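Local coordinates for octaprenyl Pyrophosphate Synthase (Helicobacter pylori, PDB 3TC1), which probably catalyses the magnesium-dependent condensation of isopentenyl diphosphate units onto an allylic diphosphate to build the forty-carbon chain of octaprenyl diphosphate, at residues Leu55-Cys63 / Lys172-Lys180; Ile184-Ala195 / Tyr279-Glu290. All coordinates share one frame; numbering follows the deposited sequence.

Contact 1 (Leu55-Cys63 / Lys172-Lys180); sequences LLDKALNLC and KSMAILLNK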
loop_
_atom_site.group_PDB
_atom_site.type_symbol
_atom_site.label_atom_id
_atom_site.label_comp_id
_atom_site.label_asym_id
_atom_site.label_seq_id
_atom_site.Cartn_x
_atom_site.Cartn_y
_atom_site.Cartn_z
ATOM N N LEU B 55 -26.352 -12.721 4.433
ATOM C CA LEU B 55 -25.125 -12.950 5.186
ATOM C C LEU B 55 -24.054 -13.617 4.318
ATOM O O LEU B 55 -22.868 -13.295 4.421
ATOM C CB LEU B 55 -25.423 -13.812 6.414
ATOM C CG LEU B 55 -24.278 -14.150 7.374
ATOM C CD1 LEU B 55 -23.570 -12.870 7.831
ATOM C CD2 LEU B 55 -24.847 -14.907 8.571
ATOM N N LEU B 56 -24.476 -14.542 3.461
ATOM C CA LEU B 56 -23.554 -15.247 2.576
ATOM C C LEU B 56 -22.823 -14.265 1.656
ATOM O O LEU B 56 -21.622 -14.398 1.422
ATOM C CB LEU B 56 -24.315 -16.270 1.732
ATOM C CG LEU B 56 -23.522 -17.024 0.663
ATOM C CD1 LEU B 56 -22.360 -17.781 1.305
ATOM C CD2 LEU B 56 -24.454 -17.990 -0.058
ATOM N N ASP B 57 -23.552 -13.284 1.132
ATOM C CA ASP B 57 -22.943 -12.291 0.259
ATOM C C ASP B 57 -21.905 -11.485 1.044
ATOM O O ASP B 57 -20.826 -11.196 0.533
ATOM C CB ASP B 57 -24.005 -11.359 -0.323
ATOM C CG ASP B 57 -23.419 -10.341 -1.287
ATOM O OD1 ASP B 57 -22.853 -10.747 -2.327
ATOM O OD2 ASP B 57 -23.520 -9.132 -1.000
ATOM N N LYS B 58 -22.236 -11.121 2.283
ATOM C CA LYS B 58 -21.306 -10.374 3.129
ATOM C C LYS B 58 -20.049 -11.207 3.350
ATOM O O LYS B 58 -18.942 -10.680 3.377
ATOM C CB LYS B 58 -21.922 -10.067 4.499
ATOM C CG LYS B 58 -22.918 -8.920 4.555
ATOM C CD LYS B 58 -23.265 -8.639 6.020
ATOM C CE LYS B 58 -24.101 -7.378 6.211
ATOM N NZ LYS B 58 -25.549 -7.595 5.962
ATOM N N ALA B 59 -20.235 -12.513 3.526
ATOM C CA ALA B 59 -19.118 -13.421 3.748
ATOM C C ALA B 59 -18.237 -13.496 2.502
ATOM O O ALA B 59 -17.010 -13.514 2.595
ATOM C CB ALA B 59 -19.633 -14.797 4.115
ATOM N N LEU B 60 -18.862 -13.543 1.333
ATOM C CA LEU B 60 -18.102 -13.589 0.096
ATOM C C LEU B 60 -17.345 -12.267 -0.056
ATOM O O LEU B 60 -16.217 -12.244 -0.556
ATOM C CB LEU B 60 -19.038 -13.821 -1.090
ATOM C CG LEU B 60 -19.774 -15.166 -1.019
ATOM C CD1 LEU B 60 -20.737 -15.297 -2.188
ATOM C CD2 LEU B 60 -18.769 -16.304 -1.021
ATOM N N ASN B 61 -17.962 -11.171 0.384
ATOM C CA ASN B 61 -17.306 -9.867 0.311
ATOM C C ASN B 61 -16.077 -9.866 1.203
ATOM O O ASN B 61 -15.038 -9.313 0.841
ATOM C CB ASN B 61 -18.244 -8.737 0.756
ATOM C CG ASN B 61 -19.256 -8.370 -0.302
ATOM O OD1 ASN B 61 -19.142 -8.787 -1.450
ATOM N ND2 ASN B 61 -20.253 -7.571 0.076
ATOM N N LEU B 62 -16.200 -10.478 2.376
ATOM C CA LEU B 62 -15.084 -10.548 3.310
ATOM C C LEU B 62 -13.929 -11.342 2.712
ATOM O O LEU B 62 -12.758 -10.969 2.863
ATOM C CB LEU B 62 -15.522 -11.194 4.629
ATOM C CG LEU B 62 -14.448 -11.231 5.725
ATOM C CD1 LEU B 62 -14.017 -9.814 6.059
ATOM C CD2 LEU B 62 -14.998 -11.908 6.981
ATOM N N CYS B 63 -14.259 -12.449 2.049
ATOM C CA CYS B 63 -13.245 -13.289 1.415
ATOM C C CYS B 63 -12.571 -12.506 0.290
ATOM O O CYS B 63 -11.372 -12.634 0.058
ATOM C CB CYS B 63 -13.880 -14.558 0.840
ATOM S SG CYS B 63 -14.447 -15.757 2.074
ATOM N N LYS B 172 -10.745 -15.135 12.267
ATOM C CA LYS B 172 -11.388 -14.473 13.392
ATOM C C LYS B 172 -12.472 -13.548 12.847
ATOM O O LYS B 172 -13.567 -13.459 13.405
ATOM C CB LYS B 172 -10.350 -13.672 14.183
ATOM C CG LYS B 172 -10.879 -12.997 15.438
ATOM C CD LYS B 172 -9.791 -12.157 16.106
ATOM C CE LYS B 172 -10.318 -11.414 17.325
ATOM N NZ LYS B 172 -9.254 -10.600 17.983
ATOM N N SER B 173 -12.168 -12.875 11.742
ATOM C CA SER B 173 -13.118 -11.963 11.123
ATOM C C SER B 173 -14.349 -12.685 10.576
ATOM O O SER B 173 -15.461 -12.172 10.679
ATOM C CB SER B 173 -12.444 -11.173 10.001
ATOM O OG SER B 173 -11.443 -10.317 10.528
ATOM N N MET B 174 -14.162 -13.868 9.996
ATOM C CA MET B 174 -15.304 -14.605 9.462
ATOM C C MET B 174 -16.164 -15.120 10.614
ATOM O O MET B 174 -17.400 -15.121 10.537
ATOM C CB MET B 174 -14.840 -15.773 8.589
ATOM C CG MET B 174 -15.990 -16.542 7.930
ATOM S SD MET B 174 -17.011 -15.540 6.819
ATOM C CE MET B 174 -16.072 -15.640 5.338
ATOM N N ALA B 175 -15.508 -15.549 11.686
ATOM C CA ALA B 175 -16.215 -16.047 12.855
ATOM C C ALA B 175 -17.085 -14.926 13.427
ATOM O O ALA B 175 -18.238 -15.152 13.804
ATOM C CB ALA B 175 -15.217 -16.537 13.905
ATOM N N ILE B 176 -16.521 -13.721 13.492
ATOM C CA ILE B 176 -17.238 -12.555 13.996
ATOM C C ILE B 176 -18.468 -12.303 13.121
ATOM O O ILE B 176 -19.580 -12.157 13.626
ATOM C CB ILE B 176 -16.340 -11.288 13.969
ATOM C CG1 ILE B 176 -15.209 -11.424 14.993
ATOM C CG2 ILE B 176 -17.175 -10.041 14.249
ATOM C CD1 ILE B 176 -14.167 -10.306 14.927
ATOM N N LEU B 177 -18.251 -12.255 11.809
ATOM C CA LEU B 177 -19.319 -12.024 10.845
ATOM C C LEU B 177 -20.435 -13.059 10.972
ATOM O O LEU B 177 -21.616 -12.716 10.918
ATOM C CB LEU B 177 -18.760 -12.063 9.417
ATOM C CG LEU B 177 -19.762 -11.798 8.290
ATOM C CD1 LEU B 177 -20.211 -10.343 8.353
ATOM C CD2 LEU B 177 -19.126 -12.101 6.939
ATOM N N LEU B 178 -20.054 -14.322 11.143
ATOM C CA LEU B 178 -21.018 -15.412 11.258
ATOM C C LEU B 178 -21.450 -15.701 12.687
ATOM O O LEU B 178 -22.086 -16.722 12.963
ATOM C CB LEU B 178 -20.435 -16.680 10.632
ATOM C CG LEU B 178 -20.000 -16.501 9.175
ATOM C CD1 LEU B 178 -19.501 -17.818 8.630
ATOM C CD2 LEU B 178 -21.166 -15.981 8.338
ATOM N N ASN B 179 -21.098 -14.800 13.593
ATOM C CA ASN B 179 -21.447 -14.950 14.999
ATOM C C ASN B 179 -21.014 -16.291 15.617
ATOM O O ASN B 179 -21.795 -16.965 16.268
ATOM C CB ASN B 179 -22.954 -14.737 15.187
ATOM C CG ASN B 179 -23.334 -14.511 16.639
ATOM O OD1 ASN B 179 -22.731 -13.688 17.325
ATOM N ND2 ASN B 179 -24.346 -15.234 17.112
ATOM N N LYS B 180 -19.822 -16.722 15.338
ATOM C CA LYS B 180 -19.187 -17.870 15.890
ATOM C C LYS B 180 -18.096 -17.536 16.878
ATOM O O LYS B 180 -17.763 -16.511 16.942
ATOM C CB LYS B 180 -18.688 -18.806 14.797
ATOM C CG LYS B 180 -19.721 -19.357 13.976
ATOM C CD LYS B 180 -19.212 -19.992 12.855
ATOM C CE LYS B 180 -18.942 -21.310 13.089
ATOM N NZ LYS B 180 -20.009 -22.152 12.621
#
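L177 pushes its CD2 methyl into a hollow framed by L55, K58, A59 and L62, a knob-into-hole fit in which A59 forms the floor. With CG anti to the backbone N (chi1 -178°), the isobutyl group reaches straight across, and CD2 packs tightly on A59 CA at 3.5 Å; the short alanine side chain keeps the floor of the hollow shallow. One turn away, M174 bends at chi2 and chi3. Its SD lies 3.8 Å from A59 CB, and its CE ends 3.6 Å from C63 SG. L62 answers from the other helix: its CD2 rests against the backbone of S173 and M174, 3.7 Å from M174 CA. At the far end L178, just past the helical residues, crosses L55, CD2 to CG 3.7 Å. There N179, with positive phi, closes helix 152-177 in a Schellman motif. K58 lends mainly its aliphatic chain, while M43 of helix 38-44 touches both L62 and M174. The two helices run antiparallel within the all-helical prenyl synthase fold, and the segment axes approach to 10.5 Å. No hydrogen bond spans them, so the association rests on shape and on the burial of methyl groups and sulfur.

Contact 2 (Ile184-Ala195 / Tyr279-Glu290); sequences IYADFGLNFGMA and YSKKALEAIKGE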
loop_
_atom_site.group_PDB
_atom_site.type_symbol
_atom_site.label_atom_id
_atom_site.label_comp_id
_atom_site.label_asym_id
_atom_site.label_seq_id
_atom_site.Cartn_x
_atom_site.Cartn_y
_atom_site.Cartn_z
ATOM N N ILE B 184 -11.868 -19.444 19.215
ATOM C CA ILE B 184 -11.588 -20.781 18.716
ATOM C C ILE B 184 -10.991 -20.748 17.318
ATOM O O ILE B 184 -9.971 -21.384 17.052
ATOM C CB ILE B 184 -12.872 -21.653 18.676
ATOM C CG1 ILE B 184 -13.333 -21.957 20.102
ATOM C CG2 ILE B 184 -12.598 -22.926 17.894
ATOM C CD1 ILE B 184 -14.618 -22.747 20.168
ATOM N N TYR B 185 -11.606 -19.972 16.436
ATOM C CA TYR B 185 -11.131 -19.886 15.068
ATOM C C TYR B 185 -9.882 -19.036 14.871
ATOM O O TYR B 185 -9.114 -19.272 13.939
ATOM C CB TYR B 185 -12.281 -19.434 14.174
ATOM C CG TYR B 185 -13.350 -20.503 14.090
ATOM C CD1 TYR B 185 -13.161 -21.638 13.302
ATOM C CD2 TYR B 185 -14.513 -20.422 14.858
ATOM C CE1 TYR B 185 -14.094 -22.666 13.285
ATOM C CE2 TYR B 185 -15.454 -21.449 14.850
ATOM C CZ TYR B 185 -15.237 -22.567 14.062
ATOM O OH TYR B 185 -16.162 -23.585 14.045
ATOM N N ALA B 186 -9.668 -18.057 15.744
ATOM C CA ALA B 186 -8.471 -17.235 15.652
ATOM C C ALA B 186 -7.313 -18.155 16.037
ATOM O O ALA B 186 -6.239 -18.120 15.435
ATOM C CB ALA B 186 -8.554 -16.066 16.621
ATOM N N ASP B 187 -7.559 -18.988 17.045
ATOM C CA ASP B 187 -6.566 -19.935 17.534
ATOM C C ASP B 187 -6.238 -20.956 16.445
ATOM O O ASP B 187 -5.071 -21.291 16.230
ATOM C CB ASP B 187 -7.099 -20.641 18.786
ATOM C CG ASP B 187 -6.014 -21.371 19.554
ATOM O OD1 ASP B 187 -5.010 -20.726 19.921
ATOM O OD2 ASP B 187 -6.168 -22.586 19.797
ATOM N N PHE B 188 -7.265 -21.448 15.757
ATOM C CA PHE B 188 -7.059 -22.406 14.672
ATOM C C PHE B 188 -6.276 -21.729 13.552
ATOM O O PHE B 188 -5.357 -22.314 12.980
ATOM C CB PHE B 188 -8.395 -22.893 14.108
ATOM C CG PHE B 188 -8.255 -23.732 12.859
ATOM C CD1 PHE B 188 -8.062 -25.110 12.944
ATOM C CD2 PHE B 188 -8.275 -23.137 11.601
ATOM C CE1 PHE B 188 -7.890 -25.882 11.793
ATOM C CE2 PHE B 188 -8.102 -23.900 10.440
ATOM C CZ PHE B 188 -7.910 -25.275 10.538
ATOM N N GLY B 189 -6.649 -20.491 13.243
ATOM C CA GLY B 189 -5.974 -19.757 12.189
ATOM C C GLY B 189 -4.502 -19.493 12.451
ATOM O O GLY B 189 -3.673 -19.655 11.557
ATOM N N LEU B 190 -4.167 -19.086 13.673
ATOM C CA LEU B 190 -2.779 -18.785 14.021
ATOM C C LEU B 190 -1.877 -20.012 13.912
ATOM O O LEU B 190 -0.796 -19.954 13.319
ATOM C CB LEU B 190 -2.696 -18.227 15.444
ATOM C CG LEU B 190 -1.298 -17.814 15.913
ATOM C CD1 LEU B 190 -0.838 -16.596 15.117
ATOM C CD2 LEU B 190 -1.318 -17.501 17.409
ATOM N N ASN B 191 -2.314 -21.122 14.494
ATOM C CA ASN B 191 -1.518 -22.337 14.445
ATOM C C ASN B 191 -1.446 -22.924 13.035
ATOM O O ASN B 191 -0.401 -23.414 12.628
ATOM C CB ASN B 191 -2.061 -23.357 15.450
ATOM C CG ASN B 191 -1.803 -22.936 16.890
ATOM O OD1 ASN B 191 -2.681 -22.393 17.564
ATOM N ND2 ASN B 191 -0.586 -23.168 17.361
ATOM N N PHE B 192 -2.546 -22.871 12.289
ATOM C CA PHE B 192 -2.545 -23.378 10.920
ATOM C C PHE B 192 -1.553 -22.553 10.105
ATOM O O PHE B 192 -0.828 -23.088 9.270
ATOM C CB PHE B 192 -3.934 -23.247 10.279
ATOM C CG PHE B 192 -3.967 -23.640 8.822
ATOM C CD1 PHE B 192 -4.239 -24.954 8.444
ATOM C CD2 PHE B 192 -3.666 -22.710 7.829
ATOM C CE1 PHE B 192 -4.209 -25.335 7.098
ATOM C CE2 PHE B 192 -3.632 -23.082 6.482
ATOM C CZ PHE B 192 -3.904 -24.399 6.118
ATOM N N GLY B 193 -1.549 -21.241 10.348
ATOM C CA GLY B 193 -0.654 -20.342 9.640
ATOM C C GLY B 193 0.809 -20.616 9.938
ATOM O O GLY B 193 1.657 -20.524 9.051
ATOM N N MET B 194 1.110 -20.942 11.190
ATOM C CA MET B 194 2.482 -21.253 11.584
ATOM C C MET B 194 2.923 -22.534 10.872
ATOM O O MET B 194 3.998 -22.582 10.275
ATOM C CB MET B 194 2.578 -21.445 13.108
ATOM C CG MET B 194 2.362 -20.166 13.929
ATOM S SD MET B 194 3.553 -18.852 13.556
ATOM C CE MET B 194 4.948 -19.352 14.563
ATOM N N ALA B 195 2.087 -23.570 10.930
ATOM C CA ALA B 195 2.413 -24.836 10.278
ATOM C C ALA B 195 2.556 -24.631 8.769
ATOM O O ALA B 195 3.482 -25.148 8.139
ATOM C CB ALA B 195 1.337 -25.864 10.560
ATOM N N TYR B 279 2.173 -27.475 15.560
ATOM C CA TYR B 279 1.175 -26.464 15.237
ATOM C C TYR B 279 -0.065 -27.077 14.603
ATOM O O TYR B 279 -1.184 -26.655 14.881
ATOM C CB TYR B 279 1.776 -25.423 14.298
ATOM C CG TYR B 279 2.789 -24.543 14.980
ATOM C CD1 TYR B 279 2.399 -23.647 15.975
ATOM C CD2 TYR B 279 4.137 -24.608 14.639
ATOM C CE1 TYR B 279 3.328 -22.835 16.615
ATOM C CE2 TYR B 279 5.080 -23.801 15.277
ATOM C CZ TYR B 279 4.665 -22.917 16.265
ATOM O OH TYR B 279 5.582 -22.122 16.907
ATOM N N SER B 280 0.133 -28.070 13.748
ATOM C CA SER B 280 -0.986 -28.728 13.090
ATOM C C SER B 280 -1.886 -29.370 14.142
ATOM O O SER B 280 -3.115 -29.300 14.048
ATOM C CB SER B 280 -0.476 -29.794 12.117
ATOM O OG SER B 280 -1.557 -30.461 11.487
ATOM N N LYS B 281 -1.265 -29.995 15.138
ATOM C CA LYS B 281 -2.000 -30.644 16.219
ATOM C C LYS B 281 -2.775 -29.599 17.014
ATOM O O LYS B 281 -3.938 -29.812 17.360
ATOM C CB LYS B 281 -1.044 -31.400 17.148
ATOM C CG LYS B 281 -0.355 -32.593 16.502
ATOM C CD LYS B 281 0.496 -33.353 17.510
ATOM C CE LYS B 281 1.266 -34.492 16.852
ATOM N NZ LYS B 281 0.371 -35.520 16.259
ATOM N N LYS B 282 -2.131 -28.470 17.296
ATOM C CA LYS B 282 -2.780 -27.393 18.039
ATOM C C LYS B 282 -3.998 -26.883 17.269
ATOM O O LYS B 282 -5.045 -26.621 17.861
ATOM C CB LYS B 282 -1.788 -26.250 18.305
ATOM C CG LYS B 282 -0.714 -26.602 19.335
ATOM C CD LYS B 282 0.356 -25.516 19.485
ATOM C CE LYS B 282 -0.183 -24.252 20.156
ATOM N NZ LYS B 282 0.864 -23.187 20.263
ATOM N N ALA B 283 -3.874 -26.768 15.948
ATOM C CA ALA B 283 -4.992 -26.299 15.132
ATOM C C ALA B 283 -6.192 -27.238 15.281
ATOM O O ALA B 283 -7.308 -26.805 15.574
ATOM C CB ALA B 283 -4.574 -26.217 13.666
ATOM N N LEU B 284 -5.953 -28.527 15.073
ATOM C CA LEU B 284 -7.004 -29.527 15.186
ATOM C C LEU B 284 -7.594 -29.505 16.592
ATOM O O LEU B 284 -8.802 -29.660 16.776
ATOM C CB LEU B 284 -6.437 -30.912 14.867
ATOM C CG LEU B 284 -5.976 -31.103 13.419
ATOM C CD1 LEU B 284 -5.182 -32.390 13.281
ATOM C CD2 LEU B 284 -7.192 -31.120 12.504
ATOM N N GLU B 285 -6.727 -29.309 17.578
ATOM C CA GLU B 285 -7.135 -29.249 18.977
ATOM C C GLU B 285 -8.153 -28.127 19.178
ATOM O O GLU B 285 -9.218 -28.332 19.761
ATOM C CB GLU B 285 -5.910 -28.996 19.860
ATOM C CG GLU B 285 -6.191 -28.992 21.352
ATOM C CD GLU B 285 -6.535 -30.369 21.884
ATOM O OE1 GLU B 285 -7.539 -30.954 21.428
ATOM O OE2 GLU B 285 -5.798 -30.868 22.761
ATOM N N ALA B 286 -7.816 -26.942 18.677
ATOM C CA ALA B 286 -8.668 -25.763 18.795
ATOM C C ALA B 286 -10.100 -25.992 18.325
ATOM O O ALA B 286 -11.045 -25.529 18.960
ATOM C CB ALA B 286 -8.046 -24.593 18.025
ATOM N N ILE B 287 -10.266 -26.700 17.214
ATOM C CA ILE B 287 -11.596 -26.959 16.679
ATOM C C ILE B 287 -12.131 -28.344 17.041
ATOM O O ILE B 287 -13.041 -28.854 16.388
ATOM C CB ILE B 287 -11.610 -26.812 15.148
ATOM C CG1 ILE B 287 -10.677 -27.848 14.516
ATOM C CG2 ILE B 287 -11.192 -25.392 14.766
ATOM C CD1 ILE B 287 -10.720 -27.879 12.995
ATOM N N LYS B 288 -11.562 -28.943 18.083
ATOM C CA LYS B 288 -11.981 -30.264 18.540
ATOM C C LYS B 288 -13.485 -30.230 18.799
ATOM O O LYS B 288 -14.234 -31.082 18.315
ATOM C CB LYS B 288 -11.247 -30.626 19.836
ATOM C CG LYS B 288 -10.835 -32.085 19.964
ATOM C CD LYS B 288 -9.771 -32.449 18.939
ATOM C CE LYS B 288 -9.056 -33.742 19.305
ATOM N NZ LYS B 288 -8.264 -33.599 20.562
ATOM N N GLY B 289 -13.918 -29.226 19.557
ATOM C CA GLY B 289 -15.325 -29.078 19.880
ATOM C C GLY B 289 -16.234 -29.062 18.666
ATOM O O GLY B 289 -17.212 -29.807 18.606
ATOM N N GLU B 290 -15.915 -28.210 17.698
ATOM C CA GLU B 290 -16.712 -28.105 16.482
ATOM C C GLU B 290 -16.574 -29.405 15.700
ATOM O O GLU B 290 -15.853 -30.311 16.117
ATOM C CB GLU B 290 -16.219 -26.934 15.629
ATOM C CG GLU B 290 -15.773 -25.719 16.434
ATOM C CD GLU B 290 -16.884 -25.116 17.276
ATOM O OE1 GLU B 290 -16.589 -24.204 18.077
ATOM O OE2 GLU B 290 -18.048 -25.545 17.138
#
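Y279 lays its phenol ring beneath M194, whose CB stands almost over the ring centre, 3.6 Å from the centroid and 11° off the normal: a CH-pi contact. The methionine chain then bends at chi2 and chi3, rising away from the ring at SD, which stays above the same face in a more distant Met-aromatic contact, before CE returns to 3.7 Å from Y279 OH. A flat, polarisable ring suits this place because its face receives CB while its hydroxyl end meets the terminal methyl. Behind the ring, Y279 CB packs on A195 CB at 3.8 Å. N191 fills the next position, its amide at the edge of the tyrosine ring and crossing the aliphatic chain of K282 at about a right angle. Helices 182-205 and 268-286 run antiparallel here, with segment axes only 7.7 Å apart, in the all-helical fold of the polyprenyl synthetases. On the 279-290 side the short alanines A283 and A286 face the other helix, and the CA atoms of F188 and A283 are 4.4 Å apart. F188 points its ring edge at A283 O and packs on A283 CB; its CD1 lies 3.6 Å from I287 CG2. This ring also takes L171 of helix 152-177 and L295 of helix 293-301, as befits a large apolar side chain buried between several helices. A286 sets its methyl against D187. Past the helical residues, I287 bears on F188 and Y185, and E290, poorly ordered, brings CG near Y185 OH.

Overall arrangement
Contacts 1 and 2 lie on successive helices, 152-177 and 182-205, and their centres are 18 Å apart. They meet directly: A175 CB and K180 CE reach the Y185 ring and hydroxyl, and K172 packs on A186, so the ends of the two helices and the turn at K180 pack against each other. Contact 1 is partly buried and farther from the chain centre; wide-spaced helices are bridged there by leucine and methionine. Contact 2 is buried and nearly twice as extensive; its closer helices combine alanines with aromatic rings and take in a buried asparagine as well as charged groups at the rim. The side chain of A195 is about 14 Å from the bound magnesium ion, too far to coordinate it.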